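Long-range contact in AT27789p (Drosophila melanogaster, PDB 5UZN), which probably binds mRNA, this chain being the third quasi-RNA recognition motif (qRRM3) of the hnRNP F/H homologue Glorund: residues V27-I41 with T52-A66. Sequence-based numbering, arbitrary orientation.
Sequences VFKFFEPIRPANVRI and TADAYFDTYEDSQVA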
loop_
_atom_site.group_PDB
_atom_site.type_symbol
_atom_site.label_atom_id
_atom_site.label_comp_id
_atom_site.label_asym_id
_atom_site.label_seq_id
_atom_site.Cartn_x
_atom_site.Cartn_y
_atom_site.Cartn_z
ATOM N N VAL A 27 2.795 -4.113 -4.317
ATOM C CA VAL A 27 2.841 -3.106 -3.257
ATOM C C VAL A 27 4.209 -3.110 -2.598
ATOM O O VAL A 27 4.823 -2.053 -2.408
ATOM C CB VAL A 27 1.700 -3.327 -2.243
ATOM C CG1 VAL A 27 1.758 -2.296 -1.115
ATOM C CG2 VAL A 27 0.375 -3.147 -2.947
ATOM N N PHE A 28 4.740 -4.273 -2.283
ATOM C CA PHE A 28 6.059 -4.344 -1.711
ATOM C C PHE A 28 7.064 -3.662 -2.646
ATOM O O PHE A 28 7.857 -2.901 -2.215
ATOM C CB PHE A 28 6.444 -5.786 -1.369
ATOM C CG PHE A 28 5.835 -6.314 -0.082
ATOM C CD1 PHE A 28 6.241 -5.869 1.122
ATOM C CD2 PHE A 28 4.867 -7.278 -0.105
ATOM C CE1 PHE A 28 5.702 -6.367 2.291
ATOM C CE2 PHE A 28 4.322 -7.778 1.051
ATOM C CZ PHE A 28 4.742 -7.310 2.255
ATOM N N LYS A 29 6.986 -3.890 -3.949
ATOM C CA LYS A 29 7.930 -3.255 -4.875
ATOM C C LYS A 29 7.771 -1.745 -4.891
ATOM O O LYS A 29 8.751 -1.013 -5.077
ATOM C CB LYS A 29 7.739 -3.798 -6.293
ATOM C CG LYS A 29 8.197 -5.235 -6.479
ATOM C CD LYS A 29 7.942 -5.711 -7.909
ATOM C CE LYS A 29 8.349 -7.173 -8.099
ATOM N NZ LYS A 29 8.013 -7.681 -9.468
ATOM N N PHE A 30 6.543 -1.273 -4.688
ATOM C CA PHE A 30 6.237 0.152 -4.721
ATOM C C PHE A 30 6.943 0.900 -3.593
ATOM O O PHE A 30 7.440 2.010 -3.799
ATOM C CB PHE A 30 4.716 0.333 -4.654
ATOM C CG PHE A 30 4.262 1.765 -4.790
ATOM C CD1 PHE A 30 4.106 2.337 -6.042
ATOM C CD2 PHE A 30 4.031 2.544 -3.672
ATOM C CE1 PHE A 30 3.703 3.642 -6.172
ATOM C CE2 PHE A 30 3.608 3.855 -3.805
ATOM C CZ PHE A 30 3.451 4.399 -5.064
ATOM N N PHE A 31 7.023 0.304 -2.406
ATOM C CA PHE A 31 7.611 0.975 -1.253
ATOM C C PHE A 31 9.066 0.604 -1.000
ATOM O O PHE A 31 9.641 1.074 -0.010
ATOM C CB PHE A 31 6.799 0.671 0.010
ATOM C CG PHE A 31 5.430 1.273 0.011
ATOM C CD1 PHE A 31 5.267 2.656 0.022
ATOM C CD2 PHE A 31 4.313 0.465 0.013
ATOM C CE1 PHE A 31 4.012 3.210 0.030
ATOM C CE2 PHE A 31 3.049 1.010 0.030
ATOM C CZ PHE A 31 2.900 2.384 0.027
ATOM N N GLU A 32 9.675 -0.239 -1.828
ATOM C CA GLU A 32 11.026 -0.680 -1.503
ATOM C C GLU A 32 11.940 0.535 -1.579
ATOM O O GLU A 32 11.710 1.418 -2.393
ATOM C CB GLU A 32 11.497 -1.799 -2.452
ATOM C CG GLU A 32 11.802 -1.323 -3.851
ATOM C CD GLU A 32 11.953 -2.460 -4.840
ATOM O OE1 GLU A 32 12.246 -2.161 -6.018
ATOM O OE2 GLU A 32 11.759 -3.639 -4.448
ATOM N N PRO A 33 12.988 0.595 -0.736
ATOM C CA PRO A 33 13.482 -0.385 0.246
ATOM C C PRO A 33 12.648 -0.496 1.500
ATOM O O PRO A 33 12.871 -1.393 2.317
ATOM C CB PRO A 33 14.871 0.154 0.609
ATOM C CG PRO A 33 14.747 1.618 0.415
ATOM C CD PRO A 33 13.838 1.798 -0.773
ATOM N N ILE A 34 11.695 0.389 1.669
ATOM C CA ILE A 34 10.909 0.383 2.892
ATOM C C ILE A 34 9.911 -0.761 2.844
ATOM O O ILE A 34 9.253 -1.043 1.835
ATOM C CB ILE A 34 10.222 1.736 3.124
ATOM C CG1 ILE A 34 11.274 2.816 3.397
ATOM C CG2 ILE A 34 9.291 1.648 4.322
ATOM C CD1 ILE A 34 11.936 2.672 4.740
ATOM N N ARG A 35 9.945 -1.558 3.895
ATOM C CA ARG A 35 9.192 -2.782 4.003
ATOM C C ARG A 35 8.018 -2.846 4.905
ATOM O O ARG A 35 8.142 -2.954 6.067
ATOM C CB ARG A 35 10.131 -3.877 4.488
ATOM C CG ARG A 35 10.311 -5.080 3.605
ATOM C CD ARG A 35 11.751 -5.603 3.645
ATOM N NE ARG A 35 12.475 -5.486 4.920
ATOM C CZ ARG A 35 13.584 -4.790 5.084
ATOM N NH1 ARG A 35 14.105 -4.139 4.072
ATOM N NH2 ARG A 35 14.168 -4.726 6.259
ATOM N N PRO A 36 6.856 -2.776 4.345
ATOM C CA PRO A 36 5.646 -2.982 5.154
ATOM C C PRO A 36 5.666 -4.354 5.810
ATOM O O PRO A 36 6.187 -5.329 5.262
ATOM C CB PRO A 36 4.491 -2.852 4.142
ATOM C CG PRO A 36 5.097 -2.950 2.838
ATOM C CD PRO A 36 6.513 -2.464 2.945
ATOM N N ALA A 37 5.141 -4.412 7.029
ATOM C CA ALA A 37 4.993 -5.695 7.696
ATOM C C ALA A 37 4.044 -6.589 6.918
ATOM O O ALA A 37 4.312 -7.779 6.732
ATOM C CB ALA A 37 4.481 -5.490 9.119
ATOM N N ASN A 38 2.951 -6.017 6.419
ATOM C CA ASN A 38 1.937 -6.760 5.689
ATOM C C ASN A 38 1.237 -5.808 4.732
ATOM O O ASN A 38 1.289 -4.586 4.894
ATOM C CB ASN A 38 0.912 -7.396 6.627
ATOM C CG ASN A 38 1.454 -8.613 7.344
ATOM O OD1 ASN A 38 1.997 -9.530 6.718
ATOM N ND2 ASN A 38 1.312 -8.630 8.665
ATOM N N VAL A 39 0.575 -6.400 3.739
ATOM C CA VAL A 39 -0.169 -5.706 2.694
ATOM C C VAL A 39 -1.483 -6.436 2.516
ATOM O O VAL A 39 -1.512 -7.668 2.497
ATOM C CB VAL A 39 0.570 -5.691 1.338
ATOM C CG1 VAL A 39 -0.385 -5.170 0.244
ATOM C CG2 VAL A 39 1.832 -4.854 1.424
ATOM N N ARG A 40 -2.507 -5.687 2.390
ATOM C CA ARG A 40 -3.881 -6.264 2.103
ATOM C C ARG A 40 -4.605 -5.550 0.833
ATOM O O ARG A 40 -4.956 -4.344 0.728
ATOM C CB ARG A 40 -4.832 -6.045 3.278
ATOM C CG ARG A 40 -4.371 -6.615 4.600
ATOM C CD ARG A 40 -5.568 -6.820 5.527
ATOM N NE ARG A 40 -6.412 -5.631 5.622
ATOM C CZ ARG A 40 -7.573 -5.594 6.266
ATOM N NH1 ARG A 40 -8.277 -4.468 6.297
ATOM N NH2 ARG A 40 -8.036 -6.688 6.873
ATOM N N ILE A 41 -4.655 -6.411 -0.170
ATOM C CA ILE A 41 -5.380 -5.968 -1.352
ATOM C C ILE A 41 -6.862 -6.088 -1.051
ATOM O O ILE A 41 -7.280 -7.075 -0.444
ATOM C CB ILE A 41 -4.986 -6.835 -2.560
ATOM C CG1 ILE A 41 -3.450 -6.837 -2.759
ATOM C CG2 ILE A 41 -5.807 -6.420 -3.775
ATOM C CD1 ILE A 41 -2.797 -5.416 -3.091
ATOM N N THR A 52 -7.901 -0.885 -4.601
ATOM C CA THR A 52 -7.343 -0.250 -3.415
ATOM C C THR A 52 -6.681 -1.299 -2.539
ATOM O O THR A 52 -6.848 -2.505 -2.731
ATOM C CB THR A 52 -8.406 0.491 -2.591
ATOM O OG1 THR A 52 -9.226 -0.465 -1.899
ATOM C CG2 THR A 52 -9.257 1.362 -3.479
ATOM N N ALA A 53 -5.942 -0.818 -1.541
ATOM C CA ALA A 53 -5.157 -1.696 -0.706
ATOM C C ALA A 53 -4.766 -0.947 0.550
ATOM O O ALA A 53 -4.819 0.287 0.599
ATOM C CB ALA A 53 -3.882 -2.172 -1.425
ATOM N N ASP A 54 -4.316 -1.710 1.547
ATOM C CA ASP A 54 -3.667 -1.173 2.742
ATOM C C ASP A 54 -2.265 -1.735 2.888
ATOM O O ASP A 54 -2.042 -2.928 2.664
ATOM C CB ASP A 54 -4.438 -1.510 4.010
ATOM C CG ASP A 54 -5.693 -0.706 4.152
ATOM O OD1 ASP A 54 -5.693 0.473 3.725
ATOM O OD2 ASP A 54 -6.681 -1.256 4.689
ATOM N N ALA A 55 -1.327 -0.878 3.285
ATOM C CA ALA A 55 0.029 -1.284 3.632
ATOM C C ALA A 55 0.245 -0.919 5.090
ATOM O O ALA A 55 -0.014 0.226 5.483
ATOM C CB ALA A 55 1.089 -0.622 2.729
ATOM N N TYR A 56 0.689 -1.905 5.882
ATOM C CA TYR A 56 0.843 -1.812 7.337
ATOM C C TYR A 56 2.324 -1.821 7.678
ATOM O O TYR A 56 3.012 -2.815 7.428
ATOM C CB TYR A 56 0.133 -2.970 8.053
ATOM C CG TYR A 56 -1.367 -2.966 7.849
ATOM C CD1 TYR A 56 -2.167 -2.128 8.600
ATOM C CD2 TYR A 56 -1.983 -3.794 6.907
ATOM C CE1 TYR A 56 -3.531 -2.087 8.434
ATOM C CE2 TYR A 56 -3.375 -3.759 6.735
ATOM C CZ TYR A 56 -4.135 -2.903 7.512
ATOM O OH TYR A 56 -5.506 -2.820 7.393
ATOM N N PHE A 57 2.812 -0.719 8.232
ATOM C CA PHE A 57 4.224 -0.570 8.549
ATOM C C PHE A 57 4.458 -0.768 10.037
ATOM O O PHE A 57 3.570 -0.535 10.864
ATOM C CB PHE A 57 4.746 0.803 8.106
ATOM C CG PHE A 57 4.648 1.014 6.622
ATOM C CD1 PHE A 57 3.460 1.419 6.057
ATOM C CD2 PHE A 57 5.740 0.752 5.787
ATOM C CE1 PHE A 57 3.350 1.592 4.662
ATOM C CE2 PHE A 57 5.642 0.922 4.422
ATOM C CZ PHE A 57 4.439 1.343 3.856
ATOM N N ASP A 58 5.682 -1.196 10.358
ATOM C CA ASP A 58 6.042 -1.547 11.726
ATOM C C ASP A 58 6.104 -0.316 12.625
ATOM O O ASP A 58 5.669 -0.371 13.777
ATOM C CB ASP A 58 7.385 -2.299 11.733
ATOM C CG ASP A 58 7.264 -3.727 11.214
ATOM O OD1 ASP A 58 6.308 -4.416 11.616
ATOM O OD2 ASP A 58 8.122 -4.160 10.412
ATOM N N THR A 59 6.630 0.801 12.119
ATOM C CA THR A 59 6.813 2.016 12.911
ATOM C C THR A 59 6.213 3.230 12.212
ATOM O O THR A 59 5.993 3.230 10.994
ATOM C CB THR A 59 8.293 2.321 13.160
ATOM O OG1 THR A 59 8.942 2.536 11.896
ATOM C CG2 THR A 59 8.967 1.171 13.899
ATOM N N TYR A 60 5.965 4.280 13.011
ATOM C CA TYR A 60 5.575 5.577 12.451
ATOM C C TYR A 60 6.616 6.070 11.462
ATOM O O TYR A 60 6.286 6.467 10.338
ATOM C CB TYR A 60 5.379 6.612 13.570
ATOM C CG TYR A 60 4.983 8.035 13.100
ATOM C CD1 TYR A 60 3.756 8.274 12.499
ATOM C CD2 TYR A 60 5.829 9.130 13.294
ATOM C CE1 TYR A 60 3.381 9.552 12.075
ATOM C CE2 TYR A 60 5.451 10.432 12.880
ATOM C CZ TYR A 60 4.211 10.627 12.283
ATOM O OH TYR A 60 3.814 11.895 11.858
ATOM N N GLU A 61 7.889 5.992 11.839
ATOM C CA GLU A 61 8.942 6.468 10.950
ATOM C C GLU A 61 8.876 5.784 9.590
ATOM O O GLU A 61 8.985 6.443 8.548
ATOM C CB GLU A 61 10.298 6.228 11.602
ATOM C CG GLU A 61 11.447 6.691 10.781
ATOM C CD GLU A 61 12.769 6.318 11.408
ATOM O OE1 GLU A 61 12.776 5.599 12.439
ATOM O OE2 GLU A 61 13.794 6.751 10.861
ATOM N N ASP A 62 8.685 4.467 9.576
ATOM C CA ASP A 62 8.545 3.761 8.303
ATOM C C ASP A 62 7.388 4.314 7.475
ATOM O O ASP A 62 7.539 4.574 6.276
ATOM C CB ASP A 62 8.331 2.273 8.555
ATOM C CG ASP A 62 9.637 1.494 8.630
ATOM O OD1 ASP A 62 10.703 2.135 8.738
ATOM O OD2 ASP A 62 9.588 0.243 8.564
ATOM N N SER A 63 6.211 4.478 8.095
ATOM C CA SER A 63 5.042 4.913 7.340
ATOM C C SER A 63 5.261 6.285 6.732
ATOM O O SER A 63 4.806 6.547 5.617
ATOM C CB SER A 63 3.798 4.924 8.234
ATOM O OG SER A 63 3.833 5.984 9.180
ATOM N N GLN A 64 5.998 7.152 7.423
ATOM C CA GLN A 64 6.166 8.510 6.937
ATOM C C GLN A 64 7.161 8.583 5.787
ATOM O O GLN A 64 6.933 9.314 4.815
ATOM C CB GLN A 64 6.578 9.413 8.097
ATOM C CG GLN A 64 5.488 9.450 9.159
ATOM C CD GLN A 64 4.141 9.818 8.568
ATOM O OE1 GLN A 64 3.932 10.951 8.176
ATOM N NE2 GLN A 64 3.231 8.851 8.489
ATOM N N VAL A 65 8.260 7.829 5.872
ATOM C CA VAL A 65 9.155 7.696 4.725
ATOM C C VAL A 65 8.383 7.142 3.528
ATOM O O VAL A 65 8.453 7.686 2.419
ATOM C CB VAL A 65 10.372 6.816 5.080
ATOM C CG1 VAL A 65 11.106 6.378 3.822
ATOM C CG2 VAL A 65 11.318 7.566 6.006
ATOM N N ALA A 66 7.577 6.095 3.749
ATOM C CA ALA A 66 6.828 5.496 2.642
ATOM C C ALA A 66 5.851 6.473 1.993
ATOM O O ALA A 66 5.626 6.405 0.777
ATOM C CB ALA A 66 6.082 4.253 3.119
HETATM O O HOH W 1 7.434 -1.139 7.970
#
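A53 sets its CB against CD1 of I41 at 3.8 Å, a non-hydrogen-bonded pair on the side of the sheet that the helices cover. On the other side, D54 exchanges backbone hydrogen bonds with R40, and their side chains run alongside each other, guanidinium and carboxylate nearly coplanar; the salt bridge is long, NH1 of R40 lying 3.9 Å from OD2 of D54, while OD1 of D54 is held by H14. A55, small enough to let a ring down onto the sheet, receives CE2 of F31 on its CB (3.7 Å). The edge of the Y56 ring meets CG of R40 at CE2 (3.7 Å), and the backbone O of Y56 faces both A37 and N38, a classic beta bulge joined by two weak bonds beside the straight Y56 N to N38 O bond. F57 has its CG beside the backbone N (chi1 -62°), which turns the ring under the helix: CZ points at the centre of one face of F31 in a T-shaped pair (planes at 85°), while CB of P36 sits over one face of F57, toward its rim, in a CH-pi contact. A water links D58 N, OD2 of D62 and R35 O. Farther along, V65 CG1 meets CG1 of I34 at 3.6 Å, and A66 CB touches CD1 of F31. Replacing F31 with an alanine would probably open a gap between A55, F57 and A66, leaving the F57 edge without its aromatic partner. Strand 38-43 thus forms one edge of the antiparallel RRM-like sheet, and 52-57 lies between it and strand 11-16, with helices 24-31 and 60-68 packed over one face.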